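Putative uronate isomerase (Thermotoga maritima, PDB 4NAR) probably acts as a lactate racemase or a related enzyme, though its actual substrate is not established. Local coordinates at residues E100-E105 / A171-V176; A108-L113 / I130-N135. All blocks are in the same frame, centred on the assembly; numbering follows the deposited sequence.

Contact 1. Residues E100-E105 / A171-V176; sequences EFFNPE and ASTEVV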
# COMPACT_ATOMS: atom_id res chain seq x y z
N GLU A 100 -15.37 1.15 4.89
CA GLU A 100 -16.32 1.32 3.79
C GLU A 100 -15.94 2.54 2.95
O GLU A 100 -16.60 3.59 2.98
CB GLU A 100 -17.74 1.49 4.33
CG GLU A 100 -18.19 0.39 5.25
CD GLU A 100 -19.35 0.81 6.13
OE1 GLU A 100 -20.51 0.73 5.63
OE2 GLU A 100 -19.10 1.24 7.30
N PHE A 101 -14.85 2.37 2.21
CA PHE A 101 -14.17 3.43 1.46
C PHE A 101 -15.16 4.21 0.59
O PHE A 101 -15.06 5.44 0.44
CB PHE A 101 -13.10 2.76 0.59
CG PHE A 101 -12.16 3.71 -0.09
CD1 PHE A 101 -12.51 4.32 -1.29
CD2 PHE A 101 -10.92 3.98 0.45
CE1 PHE A 101 -11.64 5.20 -1.93
CE2 PHE A 101 -10.04 4.85 -0.18
CZ PHE A 101 -10.41 5.47 -1.38
N PHE A 102 -16.10 3.47 -0.01
CA PHE A 102 -16.97 4.05 -1.02
C PHE A 102 -18.32 4.44 -0.45
O PHE A 102 -19.22 4.77 -1.21
CB PHE A 102 -17.19 3.04 -2.16
CG PHE A 102 -15.93 2.62 -2.86
CD1 PHE A 102 -15.40 3.38 -3.91
CD2 PHE A 102 -15.26 1.46 -2.48
CE1 PHE A 102 -14.22 2.98 -4.57
CE2 PHE A 102 -14.08 1.05 -3.12
CZ PHE A 102 -13.56 1.81 -4.16
N ASN A 103 -18.48 4.35 0.87
CA ASN A 103 -19.76 4.66 1.49
C ASN A 103 -19.71 5.97 2.26
O ASN A 103 -19.13 6.04 3.36
CB ASN A 103 -20.23 3.51 2.39
CG ASN A 103 -21.69 3.64 2.80
OD1 ASN A 103 -22.29 4.74 2.73
ND2 ASN A 103 -22.28 2.52 3.24
N PRO A 104 -20.34 7.02 1.69
CA PRO A 104 -20.32 8.36 2.31
C PRO A 104 -20.78 8.33 3.75
O PRO A 104 -20.27 9.06 4.60
CB PRO A 104 -21.32 9.16 1.46
CG PRO A 104 -21.31 8.46 0.11
CD PRO A 104 -21.12 6.99 0.44
N GLU A 105 -21.74 7.46 4.04
CA GLU A 105 -22.33 7.41 5.37
C GLU A 105 -21.37 6.87 6.44
O GLU A 105 -21.54 7.14 7.63
CB GLU A 105 -23.62 6.59 5.32
CG GLU A 105 -24.72 7.25 4.48
CD GLU A 105 -24.99 8.69 4.92
OE1 GLU A 105 -25.06 8.96 6.15
OE2 GLU A 105 -25.12 9.56 4.02
N ALA A 171 -9.61 6.09 4.49
CA ALA A 171 -10.04 7.37 3.95
C ALA A 171 -11.07 7.14 2.84
O ALA A 171 -11.89 6.19 2.88
CB ALA A 171 -8.83 8.16 3.44
N SER A 172 -11.03 8.01 1.83
CA SER A 172 -11.95 7.89 0.73
C SER A 172 -11.43 8.56 -0.53
O SER A 172 -10.30 9.06 -0.58
CB SER A 172 -13.33 8.45 1.12
OG SER A 172 -13.22 9.73 1.73
N THR A 173 -12.31 8.60 -1.53
CA THR A 173 -11.97 8.83 -2.91
C THR A 173 -11.20 10.10 -3.23
O THR A 173 -10.18 10.05 -3.92
CB THR A 173 -13.24 8.79 -3.76
OG1 THR A 173 -13.77 7.46 -3.70
CG2 THR A 173 -12.95 9.14 -5.20
N GLU A 174 -11.70 11.24 -2.75
CA GLU A 174 -11.17 12.52 -3.21
C GLU A 174 -9.70 12.69 -2.85
O GLU A 174 -8.87 12.94 -3.73
CB GLU A 174 -11.98 13.71 -2.70
CG GLU A 174 -13.47 13.63 -2.98
CD GLU A 174 -14.22 12.95 -1.84
OE1 GLU A 174 -13.69 11.96 -1.24
OE2 GLU A 174 -15.35 13.42 -1.52
N VAL A 175 -9.38 12.55 -1.56
CA VAL A 175 -8.01 12.77 -1.13
C VAL A 175 -7.06 11.70 -1.68
O VAL A 175 -5.90 11.98 -2.01
CB VAL A 175 -7.91 12.89 0.42
CG1 VAL A 175 -8.38 11.57 1.11
CG2 VAL A 175 -6.50 13.30 0.85
N VAL A 176 -7.57 10.47 -1.83
CA VAL A 176 -6.75 9.36 -2.32
C VAL A 176 -6.45 9.51 -3.83
O VAL A 176 -5.33 9.24 -4.29
CB VAL A 176 -7.41 8.00 -1.96
CG1 VAL A 176 -6.71 6.83 -2.69
CG2 VAL A 176 -7.40 7.80 -0.41
O HOH W 1 -14.84 7.42 -1.44
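Phe101 and Ser172 bring two chain segments together at a CA-CA separation of 5.0 Å, the first within a type I turn running from Glu100 to Asn103, the second at the N-cap position of helix 173-186. Phe101 carries most of the interface. Its CG stands anti to the backbone N (chi1 -171°), and the ring extends across the start of the helix, where one face lies over Ser172 CA, displaced toward the rim, in a CH-pi contact 3.7 Å from the ring centroid. CZ, at the far end of the ring, presses on Ser172 C at 3.4 Å, while Val176 CG2 approaches CZ near the ring plane, at the edge, at 3.9 Å. Phe101 and Thr173 cross at about a right angle, with CE1 3.6 Å from Thr173 OG1. Although Ser172 occupies the N-cap position, its hydroxyl makes no capping bond; it bonds to Lys133 O on strand 130-135. A water joins the two backbones, donating to Phe101 O at 2.7 Å and accepting from Thr173 N at 2.8 Å, and thereby serves a first-turn amide of the helix; the same water also bonds to Thr173 OG1. Phe102 stays at the margin, one face of its ring set over Phe101 CD1, which lies above the ring centre. Further along, Asn103 OD1 accepts from Glu105 N at 3.1 Å, an Asx turn whose donor sits above the carbonyl plane. Ala171 O, next to the Phe101 ring, is bonded by His99 NE2, and Thr72 also packs on Phe101.

Contact 2. Residues A108-L113 / I130-N135; sequences AFVGTL and IPIKVN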
# COMPACT_ATOMS: atom_id res chain seq x y z
N ALA A 108 -16.47 10.50 8.09
CA ALA A 108 -16.62 11.79 8.75
C ALA A 108 -15.81 12.83 7.97
O ALA A 108 -14.65 12.59 7.61
CB ALA A 108 -16.16 11.73 10.22
N PHE A 109 -16.43 13.97 7.69
CA PHE A 109 -15.72 15.08 7.08
C PHE A 109 -14.87 15.77 8.14
O PHE A 109 -15.41 16.15 9.20
CB PHE A 109 -16.73 16.07 6.51
CG PHE A 109 -16.10 17.27 5.88
CD1 PHE A 109 -15.36 17.14 4.72
CD2 PHE A 109 -16.23 18.54 6.46
CE1 PHE A 109 -14.77 18.25 4.11
CE2 PHE A 109 -15.65 19.66 5.87
CZ PHE A 109 -14.91 19.51 4.69
N VAL A 110 -13.58 15.97 7.90
CA VAL A 110 -12.79 16.69 8.91
C VAL A 110 -12.36 18.09 8.46
O VAL A 110 -11.99 18.93 9.30
CB VAL A 110 -11.55 15.90 9.45
CG1 VAL A 110 -11.94 14.50 9.90
CG2 VAL A 110 -10.44 15.84 8.42
N GLY A 111 -12.39 18.34 7.16
CA GLY A 111 -11.92 19.60 6.61
C GLY A 111 -11.42 19.45 5.19
O GLY A 111 -11.49 18.35 4.63
N THR A 112 -10.92 20.53 4.60
CA THR A 112 -10.45 20.48 3.21
C THR A 112 -8.97 20.81 3.10
O THR A 112 -8.43 21.55 3.93
CB THR A 112 -11.21 21.48 2.30
OG1 THR A 112 -11.26 22.76 2.93
CG2 THR A 112 -12.64 21.03 2.04
N LEU A 113 -8.32 20.25 2.08
CA LEU A 113 -7.04 20.78 1.61
C LEU A 113 -7.34 22.00 0.73
O LEU A 113 -8.20 21.94 -0.15
CB LEU A 113 -6.28 19.71 0.80
CG LEU A 113 -5.86 18.44 1.56
CD1 LEU A 113 -5.13 17.46 0.64
CD2 LEU A 113 -4.99 18.78 2.76
N ILE A 130 -9.94 20.09 -1.66
CA ILE A 130 -10.16 18.65 -1.58
C ILE A 130 -10.68 18.30 -0.18
O ILE A 130 -10.01 18.55 0.82
CB ILE A 130 -8.85 17.86 -1.89
CG1 ILE A 130 -8.50 18.00 -3.38
CG2 ILE A 130 -8.99 16.40 -1.52
CD1 ILE A 130 -9.54 17.39 -4.31
N PRO A 131 -11.90 17.74 -0.11
CA PRO A 131 -12.43 17.36 1.20
C PRO A 131 -11.70 16.13 1.76
O PRO A 131 -11.35 15.22 1.00
CB PRO A 131 -13.90 17.04 0.91
CG PRO A 131 -13.92 16.65 -0.56
CD PRO A 131 -12.85 17.48 -1.21
N ILE A 132 -11.47 16.13 3.07
CA ILE A 132 -10.85 14.99 3.75
C ILE A 132 -11.91 14.24 4.56
O ILE A 132 -12.45 14.78 5.53
CB ILE A 132 -9.70 15.43 4.68
CG1 ILE A 132 -8.61 16.12 3.87
CG2 ILE A 132 -9.11 14.25 5.44
CD1 ILE A 132 -8.44 17.57 4.22
N LYS A 133 -12.18 13.00 4.16
CA LYS A 133 -13.19 12.19 4.83
C LYS A 133 -12.63 10.83 5.23
O LYS A 133 -12.10 10.09 4.37
CB LYS A 133 -14.41 12.00 3.92
CG LYS A 133 -15.02 13.30 3.44
CD LYS A 133 -16.19 13.01 2.52
CE LYS A 133 -16.58 14.25 1.72
NZ LYS A 133 -17.03 13.86 0.35
N VAL A 134 -12.74 10.50 6.51
CA VAL A 134 -12.20 9.24 7.02
C VAL A 134 -13.24 8.50 7.85
O VAL A 134 -14.26 9.10 8.26
CB VAL A 134 -10.91 9.49 7.84
CG1 VAL A 134 -9.81 9.98 6.91
CG2 VAL A 134 -11.18 10.51 8.95
N ASN A 135 -12.99 7.20 8.08
CA ASN A 135 -13.95 6.36 8.79
C ASN A 135 -14.37 7.04 10.07
O ASN A 135 -13.50 7.53 10.82
CB ASN A 135 -13.36 4.99 9.14
CG ASN A 135 -14.43 3.97 9.45
OD1 ASN A 135 -15.13 4.08 10.46
ND2 ASN A 135 -14.60 2.98 8.56
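Ile132 reaches across to the neighbouring strand and overlaps the backbone around Gly111 and Leu113, its CD1 lying 3.2 Å from Gly111 O. The same methyl meets Leu113 CG at 3.8 Å, the two side chains crossing at about a right angle. Its chi2 of 115° is away from a staggered value, and this turns CD1 toward the Gly111 to Leu113 backbone. The other branch, CG2, meets Val110 CG2 at 3.6 Å. Strands 107-113 and 130-135 form a two-stranded antiparallel sheet, their short axes at 151°, and the register carries a beta bulge: Val110 and Gly111 together face Ile132. Val110 N donates to Ile132 O at 2.9 Å in a nearly straight bond, whereas Ile132 N donates to the O of the next residue, Gly111, so the extra residue is accommodated between the two bonds. Gly111 adopts a positive phi (152°) that would jam a CB against the carbonyl O of Val110. On both flanks the ladder is regular, with reciprocal bonds pairing Ala108 with Val134 and Leu113 with Ile130. The face opposite Ile132 bears Phe109, Lys133, Thr112 and Pro131, one cross-strand pair on either side of the bulge. The Phe109 ring lies with one face over Gly111 N, and its edge takes Pro131 CB, 3.5 Å from CE1, and Lys133 CG, 4.1 Å from CD1. Thr112 CG2 also lies in the ring plane at the edge, and touches Pro131 CA at 3.8 Å. On the Ile132 face, Met209 and Ile202 of helix 198-213 pack against Ile132 and Leu113, and Phe139 against Val134; Phe139 also touches Val110.

How the contacts relate
The centres of the two contacts lie about 9 Å apart, on the same side of the chain's centre, and strand 130-135 of contact 2 adjoins the helix start of contact 1. Lys133 supplies two links: its NZ forms a salt bridge with Glu174 OE2 at 2.6 Å, and its backbone O probably accepts from Ser172 OG at 2.9 Å. Packing completes the junction, with Ile130 CG2 3.8 Å from Val175 CA. In sequence the two strands of contact 2, joined through helix 115-121, fall between the halves of contact 1. A sulfate, probably from the crystallisation liquor, lies about 4 Å from the side chain of Val176; it may mark a pocket, but establishes no active site.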